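Local atomic coordinates of putative diflavin flavoprotein A 5 (Nostoc sp. PCC 7120, PDB entry 4FEK), a protein that probably carries electrons from NADH to oxygen, reducing it to water, this chain being its N-terminal metallo-beta-lactamase-like domain. Residues A[13-16]-A[17-20]; A[198-201]-A[202-206]. All coordinates share one frame; numbering follows the deposited sequence.

Interaction 1: A[13-16]-A[17-20]; sequences PIAT and NTKV
Three carbonyl groups are the flat groups that accept hydrogen bonds where 13-16 and 17-20 meet: two are met from above their planes, the third by a donor only tilted from its plane. That third is the Thr18 carbonyl: Thr18 O accepts from Ile14 N at 2.8 Å, the donor tilted 28° from the plane, and takes a weak bond from Ala15 N at 3.3 Å. Over the face of the Ala15 carbonyl, 53° out of plane, stands Thr18 N, 2.9 Å from Ala15 O. Thr18 OG1 likewise lies above the Thr16 carbonyl plane, donating a hydrogen bond to Thr16 O at 3.0 Å. The Asn17 amide is a further flat group; its ND2, hydrogen-bonded to His144, lies 3.7 Å from Thr16 CG2.

Two consecutive donors, Ile14 N and Ala15 N, converging on one acceptor define a classic beta bulge. The register shifts by one residue between the Pro13-Lys19 and Ala15-Thr18 pairs. The chain then reverses through a type II turn from Ala15 to Thr18, closed by the Thr18 N to Ala15 O bond, with Asn17 at positive phi.

Ile14 sets CG1 between its own backbone N and carbonyl carbon (chi1 64°), which brings CG1 to 3.6 Å from Thr18 CG2. Its other branch, CG2, meets Val20 CG1 at 3.6 Å, the two side chains crossing at about a right angle.

In the fold this is the end of the hairpin of strands 8-15 and 18-25. Strand 18-25 pairs on with strand 41-49, while Ile14, Ala15 and Thr18 pack on strand 169-173 of the second sheet.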
ATOM      1  N   PRO A  13     -10.943  -8.354  -9.534  1.00 23.46           N
ATOM      2  CA  PRO A  13     -10.202  -9.514  -9.027  1.00 17.40           C
ATOM      3  C   PRO A  13      -8.787  -9.505  -9.602  1.00 20.55           C
ATOM      4  O   PRO A  13      -8.618  -9.235 -10.788  1.00 23.16           O
ATOM      5  CB  PRO A  13     -10.962 -10.715  -9.621  1.00 27.34           C
ATOM      6  CG  PRO A  13     -12.322 -10.198  -9.949  1.00 31.50           C
ATOM      7  CD  PRO A  13     -12.145  -8.738 -10.296  1.00 26.39           C
ATOM      8  N   ILE A  14      -7.781  -9.778  -8.782  1.00 21.36           N
ATOM      9  CA  ILE A  14      -6.415  -9.777  -9.293  1.00 24.44           C
ATOM     10  C   ILE A  14      -5.722 -11.104  -9.066  1.00 25.35           C
ATOM     11  O   ILE A  14      -4.712 -11.403  -9.700  1.00 28.27           O
ATOM     12  CB  ILE A  14      -5.571  -8.627  -8.696  1.00 21.06           C
ATOM     13  CG1 ILE A  14      -5.413  -8.814  -7.180  1.00 18.97           C
ATOM     14  CG2 ILE A  14      -6.208  -7.305  -9.041  1.00 17.96           C
ATOM     15  CD1 ILE A  14      -4.511  -7.738  -6.486  1.00 19.95           C
ATOM     16  N   ALA A  15      -6.270 -11.901  -8.163  1.00 21.34           N
ATOM     17  CA  ALA A  15      -5.680 -13.180  -7.843  1.00 22.99           C
ATOM     18  C   ALA A  15      -6.690 -14.005  -7.073  1.00 22.52           C
ATOM     19  O   ALA A  15      -7.768 -13.521  -6.765  1.00 24.31           O
ATOM     20  CB  ALA A  15      -4.422 -12.984  -7.007  1.00 19.31           C
ATOM     21  N   THR A  16      -6.326 -15.243  -6.749  1.00 24.32           N
ATOM     22  CA  THR A  16      -7.191 -16.110  -5.959  1.00 27.55           C
ATOM     23  C   THR A  16      -7.583 -15.426  -4.660  1.00 28.74           C
ATOM     24  O   THR A  16      -6.723 -15.055  -3.875  1.00 26.75           O
ATOM     25  CB  THR A  16      -6.524 -17.460  -5.657  1.00 31.87           C
ATOM     26  OG1 THR A  16      -6.159 -18.093  -6.892  1.00 30.13           O
ATOM     27  CG2 THR A  16      -7.474 -18.365  -4.879  1.00 34.45           C
ATOM     28  N   ASN A  17      -8.888 -15.221  -4.476  1.00 21.88           N
ATOM     29  CA  ASN A  17      -9.430 -14.584  -3.279  1.00 19.91           C
ATOM     30  C   ASN A  17      -8.943 -13.154  -3.072  1.00 17.68           C
ATOM     31  O   ASN A  17      -9.052 -12.615  -1.973  1.00 18.38           O
ATOM     32  CB  ASN A  17      -9.098 -15.395  -2.033  1.00 21.35           C
ATOM     33  CG  ASN A  17      -9.769 -16.763  -2.030  1.00 29.19           C
ATOM     34  OD1 ASN A  17     -10.952 -16.900  -2.382  1.00 24.62           O
ATOM     35  ND2 ASN A  17      -9.024 -17.774  -1.622  1.00 27.55           N
ATOM     36  N   THR A  18      -8.455 -12.534  -4.134  1.00 15.52           N
ATOM     37  CA  THR A  18      -7.892 -11.187  -4.006  1.00 18.12           C
ATOM     38  C   THR A  18      -8.483 -10.205  -5.001  1.00 15.72           C
ATOM     39  O   THR A  18      -8.528 -10.473  -6.219  1.00 17.28           O
ATOM     40  CB  THR A  18      -6.359 -11.223  -4.182  1.00 17.51           C
ATOM     41  OG1 THR A  18      -5.813 -12.281  -3.389  1.00 15.83           O
ATOM     42  CG2 THR A  18      -5.701  -9.870  -3.768  1.00 11.56           C
ATOM     43  N   LYS A  19      -8.892  -9.045  -4.482  1.00 12.44           N
ATOM     44  CA  LYS A  19      -9.375  -7.940  -5.299  1.00 12.18           C
ATOM     45  C   LYS A  19      -8.650  -6.641  -4.960  1.00 13.41           C
ATOM     46  O   LYS A  19      -8.223  -6.454  -3.811  1.00 14.72           O
ATOM     47  CB  LYS A  19     -10.861  -7.685  -5.047  1.00 13.75           C
ATOM     48  CG  LYS A  19     -11.752  -8.877  -5.403  1.00 22.46           C
ATOM     49  CD  LYS A  19     -13.228  -8.531  -5.179  1.00 29.86           C
ATOM     50  CE  LYS A  19     -14.131  -9.650  -5.726  1.00 38.05           C
ATOM     51  NZ  LYS A  19     -15.518  -9.563  -5.168  1.00 45.52           N
ATOM     52  N   VAL A  20      -8.551  -5.755  -5.949  1.00 14.36           N
ATOM     53  CA  VAL A  20      -8.063  -4.386  -5.729  1.00 12.40           C
ATOM     54  C   VAL A  20      -9.262  -3.460  -5.812  1.00 18.36           C
ATOM     55  O   VAL A  20     -10.199  -3.726  -6.586  1.00 15.17           O
ATOM     56  CB  VAL A  20      -6.939  -3.962  -6.737  1.00 12.86           C
ATOM     57  CG1 VAL A  20      -7.419  -4.012  -8.200  1.00 15.03           C
ATOM     58  CG2 VAL A  20      -6.417  -2.535  -6.415  1.00 17.49           C
TER

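Interaction 2: A[198-201]-A[202-206]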
ATOM      1  N   ARG A 198       9.554   6.836 -12.816  1.00 19.02           N
ATOM      2  CA  ARG A 198      10.826   7.494 -12.527  1.00 19.29           C
ATOM      3  C   ARG A 198      10.635   8.797 -11.751  1.00 18.43           C
ATOM      4  O   ARG A 198      11.372   9.090 -10.791  1.00 16.97           O
ATOM      5  CB  ARG A 198      11.572   7.770 -13.831  1.00 22.30           C
ATOM      6  CG  ARG A 198      12.993   8.249 -13.649  1.00 27.25           C
ATOM      7  CD  ARG A 198      13.658   8.392 -15.036  1.00 38.67           C
ATOM      8  NE  ARG A 198      15.115   8.324 -14.967  1.00 53.12           N
ATOM      9  CZ  ARG A 198      15.871   7.567 -15.763  1.00 64.57           C
ATOM     10  NH1 ARG A 198      15.313   6.802 -16.696  1.00 67.89           N
ATOM     11  NH2 ARG A 198      17.189   7.572 -15.627  1.00 67.99           N
ATOM     12  N   TYR A 199       9.651   9.590 -12.167  1.00 19.56           N
ATOM     13  CA  TYR A 199       9.351  10.841 -11.487  1.00 17.92           C
ATOM     14  C   TYR A 199       8.929  10.570 -10.041  1.00 19.29           C
ATOM     15  O   TYR A 199       9.291  11.299  -9.116  1.00 15.45           O
ATOM     16  CB  TYR A 199       8.251  11.602 -12.249  1.00 23.07           C
ATOM     17  CG  TYR A 199       7.961  12.957 -11.651  1.00 25.09           C
ATOM     18  CD1 TYR A 199       8.916  13.972 -11.706  1.00 27.96           C
ATOM     19  CD2 TYR A 199       6.745  13.221 -11.010  1.00 23.81           C
ATOM     20  CE1 TYR A 199       8.672  15.213 -11.155  1.00 29.05           C
ATOM     21  CE2 TYR A 199       6.486  14.466 -10.451  1.00 26.87           C
ATOM     22  CZ  TYR A 199       7.460  15.462 -10.527  1.00 29.53           C
ATOM     23  OH  TYR A 199       7.239  16.703  -9.972  1.00 26.73           O
ATOM     24  N   TYR A 200       8.157   9.501  -9.858  1.00 18.57           N
ATOM     25  CA  TYR A 200       7.698   9.095  -8.542  1.00 15.46           C
ATOM     26  C   TYR A 200       8.895   8.749  -7.655  1.00 13.01           C
ATOM     27  O   TYR A 200       8.963   9.198  -6.511  1.00 10.70           O
ATOM     28  CB  TYR A 200       6.741   7.907  -8.688  1.00 11.53           C
ATOM     29  CG  TYR A 200       6.108   7.406  -7.410  1.00 14.02           C
ATOM     30  CD1 TYR A 200       6.798   6.528  -6.588  1.00 10.00           C
ATOM     31  CD2 TYR A 200       4.791   7.764  -7.056  1.00 15.70           C
ATOM     32  CE1 TYR A 200       6.237   6.011  -5.450  1.00 10.94           C
ATOM     33  CE2 TYR A 200       4.196   7.235  -5.881  1.00 13.99           C
ATOM     34  CZ  TYR A 200       4.931   6.367  -5.097  1.00 15.64           C
ATOM     35  OH  TYR A 200       4.408   5.843  -3.938  1.00 16.80           O
ATOM     36  N   PHE A 201       9.824   7.958  -8.183  1.00 14.15           N
ATOM     37  CA  PHE A 201      11.050   7.628  -7.461  1.00 16.06           C
ATOM     38  C   PHE A 201      11.793   8.915  -7.036  1.00 15.47           C
ATOM     39  O   PHE A 201      12.159   9.076  -5.877  1.00 15.25           O
ATOM     40  CB  PHE A 201      11.974   6.773  -8.314  1.00 13.28           C
ATOM     41  CG  PHE A 201      13.259   6.390  -7.617  1.00 17.94           C
ATOM     42  CD1 PHE A 201      14.370   7.244  -7.639  1.00 19.33           C
ATOM     43  CD2 PHE A 201      13.358   5.175  -6.946  1.00 15.87           C
ATOM     44  CE1 PHE A 201      15.533   6.903  -6.988  1.00 20.06           C
ATOM     45  CE2 PHE A 201      14.529   4.816  -6.296  1.00 17.23           C
ATOM     46  CZ  PHE A 201      15.621   5.668  -6.323  1.00 17.66           C
ATOM     47  N   ASN A 202      12.010   9.810  -7.991  1.00 17.14           N
ATOM     48  CA  ASN A 202      12.710  11.058  -7.729  1.00 19.08           C
ATOM     49  C   ASN A 202      12.028  11.974  -6.723  1.00 22.78           C
ATOM     50  O   ASN A 202      12.714  12.661  -5.957  1.00 17.55           O
ATOM     51  CB  ASN A 202      13.003  11.788  -9.037  1.00 20.59           C
ATOM     52  CG  ASN A 202      14.080  11.077  -9.860  1.00 23.64           C
ATOM     53  OD1 ASN A 202      14.971  10.451  -9.302  1.00 27.96           O
ATOM     54  ND2 ASN A 202      13.992  11.174 -11.181  1.00 29.10           N
ATOM     55  N   CYS A 203      10.690  11.978  -6.721  1.00 16.42           N
ATOM     56  CA  CYS A 203       9.930  12.778  -5.769  1.00 16.42           C
ATOM     57  C   CYS A 203       9.955  12.179  -4.376  1.00 20.00           C
ATOM     58  O   CYS A 203      10.233  12.887  -3.407  1.00 18.21           O
ATOM     59  CB  CYS A 203       8.451  12.927  -6.190  1.00 19.07           C
ATOM     60  SG  CYS A 203       8.204  14.030  -7.526  1.00 28.11           S
ATOM     61  N   LEU A 204       9.673  10.879  -4.283  1.00 17.83           N
ATOM     62  CA  LEU A 204       9.372  10.237  -2.997  1.00 18.35           C
ATOM     63  C   LEU A 204      10.393   9.222  -2.448  1.00 17.91           C
ATOM     64  O   LEU A 204      10.403   8.945  -1.248  1.00 17.32           O
ATOM     65  CB  LEU A 204       8.043   9.508  -3.124  1.00 19.29           C
ATOM     66  CG  LEU A 204       6.827  10.362  -3.461  1.00 26.95           C
ATOM     67  CD1 LEU A 204       5.595   9.480  -3.594  1.00 28.17           C
ATOM     68  CD2 LEU A 204       6.612  11.409  -2.366  1.00 33.50           C
HETATM   69  N   MSE A 205      11.195   8.623  -3.317  1.00 14.03           N
HETATM   70  CA  MSE A 205      12.119   7.561  -2.897  1.00 17.47           C
HETATM   71  C   MSE A 205      13.550   8.063  -2.798  1.00 15.23           C
HETATM   72  O   MSE A 205      14.287   7.693  -1.876  1.00 16.75           O
HETATM   73  CB  MSE A 205      12.127   6.396  -3.897  1.00 16.33           C
HETATM   74  CG  MSE A 205      10.746   5.713  -4.100  1.00 22.06           C
HETATM   75 SE   MSE A 205      10.244   4.636  -2.558  0.90 29.23          SE
HETATM   76  CE  MSE A 205      11.467   3.147  -2.743  1.00135.19           C
ATOM     77  N   ALA A 206      13.935   8.882  -3.773  1.00 16.39           N
ATOM     78  CA  ALA A 206      15.332   9.281  -3.951  1.00 19.48           C
ATOM     79  C   ALA A 206      16.019   9.837  -2.690  1.00 20.98           C
ATOM     80  O   ALA A 206      17.167   9.473  -2.411  1.00 21.42           O
ATOM     81  CB  ALA A 206      15.480  10.256  -5.138  1.00 19.37           C
TER
HETATM   82  O   HOH W   1      16.460   9.076 -12.036  1.00 44.80           O
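Phe201 O receives two backbone donors, Met205 N and Ala206 N, each at 2.8 Å and reaching it from opposite faces of the carbonyl plane. The second bond spans five residues, so the helix widens into a pi-type turn here. Upstream the ordinary spacing holds: Asn202 N bonds to Arg198 O (3.0 Å), Cys203 N to Tyr199 O and Leu204 N to Tyr200 O.

The three aromatic side chains each offer a face to a residue four positions on. Cys203 SG sits 3.6 Å from the Tyr199 ring centroid, 22° off its normal, a sulfur-aromatic contact. Holding CG anti to the backbone N (chi1 -176°) turns one face of the Tyr199 ring to Cys203 SG. Leu204 CD1 makes a CH-pi contact with the Tyr200 ring, 3.7 Å from its centroid, and selenomethionine Met205 does the same to Phe201 through CB. These belong to helix 194-205 of the metallo-beta-lactamase fold, where Phe201 and Met205 pack against helix 239-258.

Both tyrosine hydroxyls find partners elsewhere: Tyr199 OH bonds to Ile33 O and Tyr200 OH to Lys174 O. At the exposed side, one water accepts weak bonds from Arg198 NE (3.3 Å) and Asn202 ND2 (3.4 Å).

How the interactions relate
The two contacts are both local, each within one continuous run of chain, yet they share no element: interaction 1 joins two strands of a hairpin, interaction 2 two turns of one helix. They lie on opposite sides of the chain's centre, about 28 Å between centres and about 14 Å between nearest atoms. Each is partly buried. In interaction 1 the inner side is of Ile14, Val20 and Thr18; Ile14 and Thr18 reach strand 169-173 of the second sheet, Val20 strand 41-49. In interaction 2 it is largely aromatic and faces helix 239-258 and nearby loops. An irregular step in a strand, where one of the two bonds at Thr18 O is weak, contrasts with one in a helix.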